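Local coordinates for protein beta-mannosidase (PDB 4CVU) that hydrolyses beta-mannosidic linkages as a fungal glycoside hydrolase of family 2, probably releasing mannose from the non-reducing ends of its substrates, at residues A394-P397 with R398-S401; T426-D430 with W431-I435; I687-Y690 with R691-S694; L866-K870 with S871-F875; F904-R907 with P908-K912. All coordinates share one frame; numbering follows the deposited sequence.

Contact 1 (A394-P397 with R398-S401); sequences AFWP and RVTS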
# COMPACT_ATOMS: atom_id res chain seq x y z
N ALA A 394 -14.36 6.25 11.19
CA ALA A 394 -15.43 5.27 11.25
C ALA A 394 -15.46 4.56 12.62
O ALA A 394 -16.45 3.90 12.96
CB ALA A 394 -15.32 4.28 10.10
N PHE A 395 -14.37 4.69 13.39
CA PHE A 395 -14.26 4.08 14.70
C PHE A 395 -13.99 5.14 15.77
O PHE A 395 -12.86 5.57 16.01
CB PHE A 395 -13.18 3.01 14.68
CG PHE A 395 -13.27 2.11 13.49
CD1 PHE A 395 -14.24 1.10 13.43
CD2 PHE A 395 -12.46 2.28 12.43
CE1 PHE A 395 -14.33 0.28 12.32
CE2 PHE A 395 -12.56 1.49 11.31
CZ PHE A 395 -13.51 0.48 11.25
N TRP A 396 -15.05 5.56 16.43
CA TRP A 396 -14.99 6.68 17.37
C TRP A 396 -13.96 6.47 18.48
O TRP A 396 -13.26 7.40 18.83
CB TRP A 396 -16.38 6.98 17.95
CG TRP A 396 -17.16 8.00 17.12
CD1 TRP A 396 -18.16 7.75 16.24
CD2 TRP A 396 -16.93 9.40 17.07
NE1 TRP A 396 -18.59 8.93 15.64
CE2 TRP A 396 -17.85 9.96 16.16
CE3 TRP A 396 -16.05 10.26 17.74
CZ2 TRP A 396 -17.91 11.30 15.91
CZ3 TRP A 396 -16.10 11.58 17.49
CH2 TRP A 396 -17.06 12.11 16.58
N PRO A 397 -13.83 5.23 18.98
CA PRO A 397 -12.82 5.08 20.02
C PRO A 397 -11.40 5.55 19.68
O PRO A 397 -10.67 5.94 20.59
CB PRO A 397 -12.85 3.58 20.29
CG PRO A 397 -14.25 3.19 20.02
CD PRO A 397 -14.58 3.99 18.77
N ARG A 398 -10.98 5.52 18.42
CA ARG A 398 -9.59 5.91 18.14
C ARG A 398 -9.45 7.39 17.86
O ARG A 398 -8.35 7.88 17.58
CB ARG A 398 -8.99 5.05 16.99
CG ARG A 398 -9.63 5.20 15.62
CD ARG A 398 -8.87 4.29 14.64
NE ARG A 398 -9.46 4.31 13.32
CZ ARG A 398 -8.91 3.72 12.26
NH1 ARG A 398 -7.79 3.01 12.39
NH2 ARG A 398 -9.47 3.81 11.07
N VAL A 399 -10.56 8.14 17.93
CA VAL A 399 -10.48 9.55 17.79
C VAL A 399 -9.86 10.21 19.00
O VAL A 399 -10.44 10.17 20.09
CB VAL A 399 -11.84 10.15 17.54
CG1 VAL A 399 -11.74 11.65 17.53
CG2 VAL A 399 -12.38 9.63 16.25
N THR A 400 -8.71 10.86 18.81
CA THR A 400 -7.94 11.42 19.87
C THR A 400 -8.10 12.92 20.04
O THR A 400 -8.61 13.67 19.15
CB THR A 400 -6.45 11.16 19.70
OG1 THR A 400 -5.97 11.81 18.51
CG2 THR A 400 -6.17 9.67 19.68
N SER A 401 -7.71 13.33 21.24
CA SER A 401 -7.59 14.74 21.61
C SER A 401 -6.64 15.52 20.67
O SER A 401 -6.98 16.60 20.17
CB SER A 401 -7.15 14.79 23.07
OG SER A 401 -6.81 16.07 23.46
O HOH W 1 -12.79 9.00 21.04
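Phe395 and Arg398 are tied to each other twice, through backbone and through side chain. The backbone bonds come first: Arg398 N donates to Phe395 O (3.1 Å), and one residue on, Val399 N donates to Trp396 O (2.9 Å). Both bonds span three residues, and in both the donor stands well above the plane of the carbonyl. A water donates to both Trp396 O and Val399 O and so links the two carbonyls.

Arg398 supplies the main side-chain contact. With its CG set between backbone N and carbonyl carbon (chi1 64°), CG is brought to 3.3 Å from Phe395 O, and the chain then runs fully extended beside the phenyl ring. Arg398 NH2 meets Phe395 CD2 at the ring edge, 3.6 Å away, while CD2 in turn lies over one face of the guanidinium; the two planes are 76° apart. Outside the two segments, salt bridges from NE to Asp393 and from NH1 to Glu69 fix the rotation of the group. Asp393 also accepts from Phe395 N, so one carboxylate positions both partners.

Apolar contact is slighter. The side chains of Val399 and Trp396 lie side by side, CG2 coming 4.0 Å from CE3, and Ala394 CB covers the rim of one phenyl face, with the rings of His58 and Phe206 packed nearby. Trp396 NE1 is bonded to Glu194. The whole is a short 3-10 turn in the loop joining strand 380-389 to helix 401-413, a beta-alpha connection of the (beta/alpha)8 barrel expected of the family.

Contact 2 (T426-D430 with W431-I435); sequences TYLPD and WIYDI. With CD (cadmium ion), chain R; CD (cadmium ion), chain S.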
# COMPACT_ATOMS: atom_id res chain seq x y z
N THR A 426 -23.05 11.19 15.41
CA THR A 426 -23.36 10.98 16.81
C THR A 426 -23.40 12.20 17.70
O THR A 426 -22.95 13.26 17.29
CB THR A 426 -22.32 9.99 17.38
OG1 THR A 426 -22.85 9.37 18.56
CG2 THR A 426 -21.05 10.67 17.70
N TYR A 427 -23.88 12.01 18.95
CA TYR A 427 -23.75 13.02 20.01
C TYR A 427 -22.30 13.05 20.46
O TYR A 427 -21.77 12.04 20.90
CB TYR A 427 -24.69 12.78 21.23
CG TYR A 427 -26.13 12.57 20.84
CD1 TYR A 427 -26.97 13.64 20.58
CD2 TYR A 427 -26.63 11.29 20.64
CE1 TYR A 427 -28.28 13.45 20.18
CE2 TYR A 427 -27.94 11.08 20.26
CZ TYR A 427 -28.75 12.16 20.00
OH TYR A 427 -30.04 11.93 19.58
N LEU A 428 -21.66 14.22 20.36
CA LEU A 428 -20.25 14.32 20.67
C LEU A 428 -20.00 14.13 22.14
O LEU A 428 -20.77 14.58 23.02
CB LEU A 428 -19.65 15.66 20.22
CG LEU A 428 -19.75 16.02 18.73
CD1 LEU A 428 -19.05 17.33 18.48
CD2 LEU A 428 -19.16 14.93 17.83
N PRO A 429 -18.89 13.47 22.46
CA PRO A 429 -18.51 13.36 23.86
C PRO A 429 -18.18 14.71 24.48
O PRO A 429 -17.80 15.63 23.76
CB PRO A 429 -17.25 12.46 23.80
CG PRO A 429 -17.36 11.73 22.52
CD PRO A 429 -18.08 12.64 21.57
N ASP A 430 -18.33 14.83 25.80
CA ASP A 430 -18.04 16.04 26.54
C ASP A 430 -16.69 16.68 26.15
O ASP A 430 -16.60 17.89 26.00
CB ASP A 430 -18.09 15.78 28.09
CG ASP A 430 -17.53 16.96 28.92
OD1 ASP A 430 -18.05 18.13 28.88
OD2 ASP A 430 -16.54 16.74 29.65
N TRP A 431 -15.65 15.86 26.01
CA TRP A 431 -14.33 16.40 25.76
C TRP A 431 -14.21 17.19 24.44
O TRP A 431 -13.38 18.09 24.36
CB TRP A 431 -13.24 15.34 25.90
CG TRP A 431 -13.21 14.27 24.86
CD1 TRP A 431 -13.83 13.05 24.91
CD2 TRP A 431 -12.49 14.30 23.63
NE1 TRP A 431 -13.54 12.33 23.78
CE2 TRP A 431 -12.72 13.07 22.97
CE3 TRP A 431 -11.67 15.25 23.01
CZ2 TRP A 431 -12.15 12.76 21.73
CZ3 TRP A 431 -11.11 14.94 21.78
CH2 TRP A 431 -11.35 13.70 21.15
N ILE A 432 -15.06 16.91 23.46
CA ILE A 432 -15.02 17.63 22.19
C ILE A 432 -15.75 18.98 22.30
O ILE A 432 -15.26 19.97 21.78
CB ILE A 432 -15.60 16.78 21.03
CG1 ILE A 432 -14.72 15.56 20.79
CG2 ILE A 432 -15.69 17.61 19.75
CD1 ILE A 432 -15.19 14.62 19.69
N TYR A 433 -16.91 19.00 22.95
CA TYR A 433 -17.60 20.26 23.28
C TYR A 433 -16.69 21.12 24.15
O TYR A 433 -16.70 22.33 24.03
CB TYR A 433 -18.95 20.03 24.00
CG TYR A 433 -20.13 19.77 23.07
CD1 TYR A 433 -20.45 18.48 22.64
CD2 TYR A 433 -20.96 20.81 22.64
CE1 TYR A 433 -21.54 18.24 21.78
CE2 TYR A 433 -22.06 20.57 21.81
CZ TYR A 433 -22.35 19.28 21.39
OH TYR A 433 -23.43 19.02 20.55
N ASP A 434 -15.88 20.52 25.02
CA ASP A 434 -14.92 21.29 25.81
C ASP A 434 -13.97 22.10 24.96
O ASP A 434 -13.65 23.25 25.29
CB ASP A 434 -14.05 20.37 26.67
CG ASP A 434 -14.77 19.86 27.89
OD1 ASP A 434 -15.90 20.35 28.21
OD2 ASP A 434 -14.17 18.97 28.52
N ILE A 435 -13.49 21.51 23.88
CA ILE A 435 -12.57 22.16 22.99
C ILE A 435 -13.31 23.34 22.34
O ILE A 435 -12.84 24.47 22.28
CB ILE A 435 -12.06 21.16 21.94
CG1 ILE A 435 -11.05 20.22 22.64
CG2 ILE A 435 -11.35 21.90 20.82
CD1 ILE A 435 -10.78 18.95 21.92
CD CD R . -15.86 18.79 30.34
CD CD S . -20.19 17.21 30.18
O HOH W 2 -23.53 16.24 19.43
O HOH W 3 -14.29 17.98 31.52
O HOH W 4 -17.21 20.25 31.97
O HOH W 5 -18.64 16.23 32.13
O HOH W 6 -21.09 16.61 27.98
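Pro429 O accepts from Ile432 N (3.0 Å) and Asp430 O from Asp434 N (2.9 Å), the first bonds of helix 430-439, which Pro429 precedes at the N-cap position. The segments span the loop after strand 418-421 and the start of the helix, consistent with a beta-alpha unit of the (beta/alpha)8 barrel.

Side chains of the cap and the residue before it pack on the first turn. Those of Leu428 and Ile432 cross at about a right angle, Leu428 CD1 3.6 Å from Ile432 CG2, and Leu428 CB comes equally near Tyr433 CE1. Pro429 lies alongside Trp431, its CB 3.6 Å from the indole CD1. Tyr433 OH reaches Ser445, and a water joins it to Leu428 N.

Polar chemistry gathers at the other side, where two acids one turn apart hold cadmium. Asp430 has CG opposite its backbone N (chi1 169°), which swings the carboxylate toward that of Asp434, and the two planes stand 88° apart. One ion is gripped by both oxygens of both residues, with two waters beside them; the repulsion expected between the acids is probably offset by the metal. Asp430 OD1 also serves a second cadmium, completed by waters and His477, so that single oxygen bridges the two ions, 2.7 Å from each.

Contact 3 (I687-Y690 with R691-S694); sequences IQFY and RRGS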
# COMPACT_ATOMS: atom_id res chain seq x y z
N ILE A 687 -19.82 31.50 -1.40
CA ILE A 687 -19.70 32.20 -0.15
C ILE A 687 -19.80 33.73 -0.27
O ILE A 687 -20.41 34.38 0.56
CB ILE A 687 -18.37 31.89 0.56
CG1 ILE A 687 -18.37 30.43 1.02
CG2 ILE A 687 -18.25 32.86 1.74
CD1 ILE A 687 -17.03 29.90 1.54
N GLN A 688 -19.13 34.31 -1.27
CA GLN A 688 -19.16 35.75 -1.45
C GLN A 688 -20.59 36.21 -1.82
O GLN A 688 -21.02 37.28 -1.44
CB GLN A 688 -18.16 36.21 -2.51
CG GLN A 688 -18.45 35.76 -3.94
CD GLN A 688 -17.41 36.26 -4.94
OE1 GLN A 688 -16.21 36.31 -4.66
NE2 GLN A 688 -17.90 36.67 -6.12
N PHE A 689 -21.32 35.37 -2.54
CA PHE A 689 -22.73 35.67 -2.88
C PHE A 689 -23.66 35.60 -1.64
O PHE A 689 -24.51 36.46 -1.43
CB PHE A 689 -23.20 34.72 -3.98
CG PHE A 689 -24.68 34.70 -4.18
CD1 PHE A 689 -25.27 35.56 -5.07
CD2 PHE A 689 -25.46 33.80 -3.48
CE1 PHE A 689 -26.62 35.54 -5.26
CE2 PHE A 689 -26.84 33.79 -3.64
CZ PHE A 689 -27.41 34.66 -4.54
N TYR A 690 -23.46 34.59 -0.81
CA TYR A 690 -24.21 34.48 0.45
C TYR A 690 -23.91 35.67 1.38
O TYR A 690 -24.83 36.27 1.95
CB TYR A 690 -23.94 33.16 1.19
CG TYR A 690 -24.35 31.91 0.43
CD1 TYR A 690 -25.55 31.86 -0.28
CD2 TYR A 690 -23.49 30.78 0.38
CE1 TYR A 690 -25.89 30.73 -1.01
CE2 TYR A 690 -23.84 29.66 -0.34
CZ TYR A 690 -25.03 29.63 -1.04
OH TYR A 690 -25.40 28.48 -1.77
N ARG A 691 -22.63 36.01 1.52
CA ARG A 691 -22.24 37.10 2.40
C ARG A 691 -22.73 38.47 1.99
O ARG A 691 -23.13 39.23 2.83
CB ARG A 691 -20.76 37.18 2.52
CG ARG A 691 -20.21 36.01 3.32
CD ARG A 691 -18.78 36.32 3.66
NE ARG A 691 -18.63 37.43 4.62
CZ ARG A 691 -17.47 37.78 5.16
NH1 ARG A 691 -16.35 37.10 4.85
NH2 ARG A 691 -17.40 38.78 6.04
N ARG A 692 -22.58 38.80 0.72
CA ARG A 692 -23.19 40.03 0.15
C ARG A 692 -24.70 40.15 0.44
O ARG A 692 -25.26 41.26 0.57
CB ARG A 692 -22.96 40.07 -1.36
CG ARG A 692 -23.53 41.32 -2.04
CD ARG A 692 -23.38 41.33 -3.54
NE ARG A 692 -24.15 40.27 -4.18
CZ ARG A 692 -24.17 40.04 -5.49
NH1 ARG A 692 -23.47 40.79 -6.33
NH2 ARG A 692 -24.89 39.02 -5.96
N GLY A 693 -25.37 39.01 0.45
CA GLY A 693 -26.79 38.96 0.79
C GLY A 693 -27.16 39.52 2.16
O GLY A 693 -28.30 39.82 2.39
N SER A 694 -26.18 39.66 3.06
CA SER A 694 -26.38 40.29 4.36
C SER A 694 -26.95 41.68 4.22
O SER A 694 -27.72 42.11 5.07
CB SER A 694 -25.05 40.37 5.13
OG SER A 694 -24.13 41.25 4.48
O HOH W 7 -25.81 38.09 -2.92
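Arg691 lies alongside Ile687, one helical turn earlier, and its chain can be followed atom by atom. CB rests 3.4 Å from Ile687 O, the carbonyl that also receives the arginine's backbone N. CG comes closer still to that oxygen, at 3.2 Å, because it is turned beside the backbone N (chi1 -71°) and so lies back along the helix. CD then passes Ile687 CG2 at 4.0 Å, the two side chains lying side by side. A bend at chi3 carries the guanidinium off the helix, where NH1 donates to the carbonyls of Glu738 and Thr736 and NH2 makes a weak bond to His739 O.

The next arginine takes a different course. Arg692 also bends at chi3, but toward Phe689: NH2 stops 3.6 Å from Phe689 CD1, with the ring and guanidinium planes 65° apart. A water beside this pair lies in the guanidinium plane, accepts from Arg692 NE and donates to Phe689 O at 2.6 Å, while sitting above the rim of the phenyl face. Phe689 O takes Gly693 N as well. At the end of this turn Arg691 O is gripped by both the N and the OG of Ser694, the hydroxyl at 2.8 Å.

Helix 664-692 is lodged here between barrel and following beta domain. Ile687 packs on helix 729-736, Tyr690 and Arg691 on Tyr383 of barrel strand 380-389, and Arg692 makes cation-pi contacts with Phe745 and Trp756, on strands 740-747 and 752-759.

Contact 4 (L866-K870 with S871-F875); sequences LSYNK and STKKF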
# COMPACT_ATOMS: atom_id res chain seq x y z
N LEU A 866 11.74 29.36 -4.54
CA LEU A 866 11.25 29.05 -3.22
C LEU A 866 12.43 28.82 -2.32
O LEU A 866 13.39 28.16 -2.71
CB LEU A 866 10.36 27.79 -3.28
CG LEU A 866 9.77 27.24 -1.98
CD1 LEU A 866 8.75 28.21 -1.45
CD2 LEU A 866 9.14 25.85 -2.17
N SER A 867 12.38 29.40 -1.12
CA SER A 867 13.45 29.20 -0.13
C SER A 867 12.84 29.25 1.24
O SER A 867 11.74 29.77 1.42
CB SER A 867 14.54 30.29 -0.27
OG SER A 867 13.98 31.58 -0.32
N TYR A 868 13.58 28.71 2.20
CA TYR A 868 13.12 28.71 3.58
C TYR A 868 14.14 29.37 4.50
O TYR A 868 15.35 29.16 4.34
CB TYR A 868 12.87 27.29 4.07
CG TYR A 868 12.31 27.22 5.47
CD1 TYR A 868 11.00 27.62 5.74
CD2 TYR A 868 13.08 26.74 6.53
CE1 TYR A 868 10.47 27.56 7.04
CE2 TYR A 868 12.55 26.65 7.82
CZ TYR A 868 11.27 27.07 8.06
OH TYR A 868 10.77 27.00 9.31
N ASN A 869 13.63 30.16 5.44
CA ASN A 869 14.49 30.88 6.40
C ASN A 869 14.24 30.28 7.76
O ASN A 869 13.15 30.40 8.30
CB ASN A 869 14.18 32.38 6.38
CG ASN A 869 15.14 33.18 7.24
OD1 ASN A 869 15.26 32.94 8.45
ND2 ASN A 869 15.84 34.16 6.63
N LYS A 870 15.25 29.63 8.31
CA LYS A 870 15.09 28.90 9.56
C LYS A 870 14.97 29.79 10.79
O LYS A 870 14.50 29.35 11.83
CB LYS A 870 16.28 27.99 9.78
CG LYS A 870 16.40 26.89 8.75
CD LYS A 870 17.57 25.99 9.12
CE LYS A 870 17.44 24.60 8.53
NZ LYS A 870 17.62 24.68 7.08
N SER A 871 15.42 31.02 10.70
CA SER A 871 15.29 31.95 11.80
C SER A 871 13.89 32.53 11.83
O SER A 871 13.23 32.54 12.85
CB SER A 871 16.36 33.05 11.69
OG SER A 871 15.98 34.19 12.42
N THR A 872 13.43 33.02 10.68
CA THR A 872 12.11 33.64 10.59
C THR A 872 10.99 32.62 10.47
O THR A 872 9.83 32.96 10.65
CB THR A 872 12.01 34.53 9.34
OG1 THR A 872 12.11 33.70 8.17
CG2 THR A 872 13.13 35.59 9.35
N LYS A 873 11.36 31.38 10.15
CA LYS A 873 10.42 30.29 9.87
C LYS A 873 9.42 30.63 8.76
O LYS A 873 8.30 30.14 8.76
CB LYS A 873 9.72 29.84 11.15
CG LYS A 873 10.69 29.43 12.25
CD LYS A 873 9.98 28.50 13.23
CE LYS A 873 10.53 28.60 14.65
NZ LYS A 873 9.50 28.22 15.66
N LYS A 874 9.87 31.42 7.81
CA LYS A 874 9.07 31.80 6.67
C LYS A 874 9.65 31.15 5.40
O LYS A 874 10.89 30.95 5.28
CB LYS A 874 9.04 33.32 6.52
CG LYS A 874 8.30 34.05 7.64
CD LYS A 874 6.80 34.19 7.37
CE LYS A 874 6.22 35.38 8.11
NZ LYS A 874 6.07 35.02 9.53
N PHE A 875 8.74 30.82 4.47
CA PHE A 875 9.10 30.48 3.12
C PHE A 875 8.99 31.76 2.33
O PHE A 875 8.03 32.53 2.52
CB PHE A 875 8.14 29.43 2.52
CG PHE A 875 8.28 28.07 3.12
CD1 PHE A 875 9.19 27.15 2.60
CD2 PHE A 875 7.51 27.71 4.20
CE1 PHE A 875 9.33 25.90 3.17
CE2 PHE A 875 7.65 26.46 4.77
CZ PHE A 875 8.56 25.56 4.25
O HOH W 8 7.90 26.89 9.10
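Tyr868 and Phe875 form the close-packed part of this hairpin. Tyr868 CD1 stands over the centre of the Phe875 ring, 3.4 Å above its plane, yet the rings are neither stacked nor perpendicular, their planes meeting at 48°. With its CG opposite the backbone N (chi1 -176°), the tyrosine leans across to the partner strand, and farther out its OH lies 3.4 Å from Lys873 CA. A water joins that hydroxyl to Lys873 O. Leu866 CD1 adds a lighter touch on Phe875 CB, and Phe875 itself packs inward on Trp927 and Val931.

The two rings share one face of a beta hairpin, strands 864-869 and 874-879, at the edge of a four-stranded sheet in the Ig-fold domain. Tyr868 and Phe875 are an antiparallel non-hydrogen-bonded pair, and Phe875 CA makes a CA-H...O contact with Ser867 O. Next to them Asn869 N donates to Lys874 O at 2.9 Å, nearly straight in line with the carbonyl. The return bond, Lys874 N to Asn869 O, is weak at 3.5 Å.

Beyond this point the solvent side begins, and polar bonds replace apolar contact. Asn869 OD1 reaches over the turn to take Thr872 N (2.9 Å) with a nearly straight N-H, and more weakly Ser871 N. Thr872 OG1, pressed to 3.0 Å from Asn869 CB, accepts in turn from Lys874 N, an ST turn. Lys873, whose positive phi helps bring the chain round, gives a weak bond from its N to Asn869 O at 2.8 Å.

Contact 5 (F904-R907 with P908-K912); sequences FVLR and PGEKK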
# COMPACT_ATOMS: atom_id res chain seq x y z
N PHE A 904 -2.60 31.54 -4.32
CA PHE A 904 -2.62 32.98 -4.47
C PHE A 904 -1.97 33.44 -5.80
O PHE A 904 -1.25 32.70 -6.48
CB PHE A 904 -1.91 33.65 -3.28
CG PHE A 904 -0.56 33.05 -2.93
CD1 PHE A 904 0.58 33.41 -3.62
CD2 PHE A 904 -0.44 32.13 -1.90
CE1 PHE A 904 1.81 32.87 -3.30
CE2 PHE A 904 0.79 31.58 -1.57
CZ PHE A 904 1.92 31.95 -2.28
N VAL A 905 -2.33 34.65 -6.21
CA VAL A 905 -1.72 35.28 -7.34
C VAL A 905 -0.45 35.97 -6.92
O VAL A 905 -0.40 36.60 -5.91
CB VAL A 905 -2.68 36.31 -8.02
CG1 VAL A 905 -1.97 37.09 -9.10
CG2 VAL A 905 -3.88 35.59 -8.60
N LEU A 906 0.58 35.85 -7.73
CA LEU A 906 1.85 36.44 -7.43
C LEU A 906 2.38 37.14 -8.68
O LEU A 906 2.37 36.55 -9.73
CB LEU A 906 2.79 35.33 -7.06
CG LEU A 906 3.98 35.62 -6.19
CD1 LEU A 906 3.59 36.18 -4.86
CD2 LEU A 906 4.75 34.34 -6.07
N ARG A 907 2.85 38.38 -8.54
CA ARG A 907 3.40 39.15 -9.66
C ARG A 907 4.89 39.24 -9.49
O ARG A 907 5.35 39.22 -8.41
CB ARG A 907 2.88 40.57 -9.71
CG ARG A 907 1.49 40.79 -9.20
CD ARG A 907 0.99 42.11 -9.74
NE ARG A 907 0.48 42.96 -8.70
CZ ARG A 907 0.63 44.28 -8.67
NH1 ARG A 907 1.32 44.92 -9.61
NH2 ARG A 907 0.13 44.94 -7.66
N PRO A 908 5.63 39.37 -10.57
CA PRO A 908 7.07 39.25 -10.47
C PRO A 908 7.67 40.39 -9.70
O PRO A 908 7.11 41.49 -9.71
CB PRO A 908 7.53 39.21 -11.92
CG PRO A 908 6.46 39.90 -12.68
CD PRO A 908 5.20 39.61 -11.96
N GLY A 909 8.77 40.11 -9.01
CA GLY A 909 9.42 41.09 -8.16
C GLY A 909 8.79 41.16 -6.78
O GLY A 909 9.51 41.34 -5.79
N GLU A 910 7.46 41.05 -6.71
CA GLU A 910 6.73 40.96 -5.45
C GLU A 910 7.24 39.74 -4.72
O GLU A 910 7.23 38.62 -5.24
CB GLU A 910 5.21 40.83 -5.67
CG GLU A 910 4.38 40.49 -4.42
CD GLU A 910 2.97 39.95 -4.70
OE1 GLU A 910 2.59 39.74 -5.88
OE2 GLU A 910 2.21 39.73 -3.73
N LYS A 911 7.68 39.95 -3.50
CA LYS A 911 8.11 38.85 -2.66
C LYS A 911 6.98 38.59 -1.64
O LYS A 911 6.44 39.51 -1.02
CB LYS A 911 9.44 39.18 -1.96
CG LYS A 911 10.65 38.37 -2.44
CD LYS A 911 11.51 39.09 -3.47
CE LYS A 911 12.99 38.88 -3.17
NZ LYS A 911 13.91 39.30 -4.27
N LYS A 912 6.58 37.33 -1.55
CA LYS A 912 5.62 36.91 -0.55
C LYS A 912 6.30 35.99 0.45
O LYS A 912 7.01 35.07 0.08
CB LYS A 912 4.45 36.16 -1.20
CG LYS A 912 3.46 35.73 -0.12
CD LYS A 912 2.24 35.06 -0.69
CE LYS A 912 1.03 35.97 -0.66
NZ LYS A 912 0.35 35.95 0.66
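The phenyl ring of Phe904 carries the chain of Lys912 across one face: CD lies 3.4 Å above the ring plane, displaced toward the CE1-CZ rim, in a CH-pi contact. Farther along, NZ hangs over the same face, 4.8 Å from the centroid and 13° off the ring normal, a cation-pi arrangement. The Glu910 carboxylate has Leu906 CD1 beside it, 3.8 Å from CD, and its plane is turned 64° from that of the Arg907 guanidinium.

These contacts surround a type II beta turn from Arg907 to Glu910, with Gly909 at its third position adopting the positive phi that such turns favour. The turn carries the chain from strand 904-906, which pairs with 884-890, to strand 911-921 in the other sheet of the Ig-fold sandwich. Leu906 CD1 also touches Lys912 CB at 3.8 Å.

Lys912 reaches the ring because its chain starts out extended and then bends at chi3 and chi4, and the ammonium is held by a salt bridge to Asp901. The turn's own backbone bond, Glu910 N to Arg907 O, is weak at 3.3 Å. A second, straighter bond comes from the Glu910 side chain, extended beyond CG, whose OE1 receives Arg907 N at 3.0 Å with an N-H...O angle of 174°.

All five contacts are local, yet their chemistry follows their place in the fold. Contacts 1 and 2 are barrel connections with centres 12 Å apart, and they touch: Trp431 of contact 2 packs against Thr400 and Ser401, and Trp396 against Thr426. Both combine buried apolar packing with a charged edge, salt bridges in one and cadmium in the other. Contact 3, about 31 Å from contact 2 between centres, is a buried helix end whose arginines face the next domain. Contacts 4 and 5 are turns of the Ig-fold domain; strands 874-879 and 911-921 are neighbours in one sheet. Contact 4 is largely exposed, whereas contact 5, partly buried, lays a lysine over a phenyl ring.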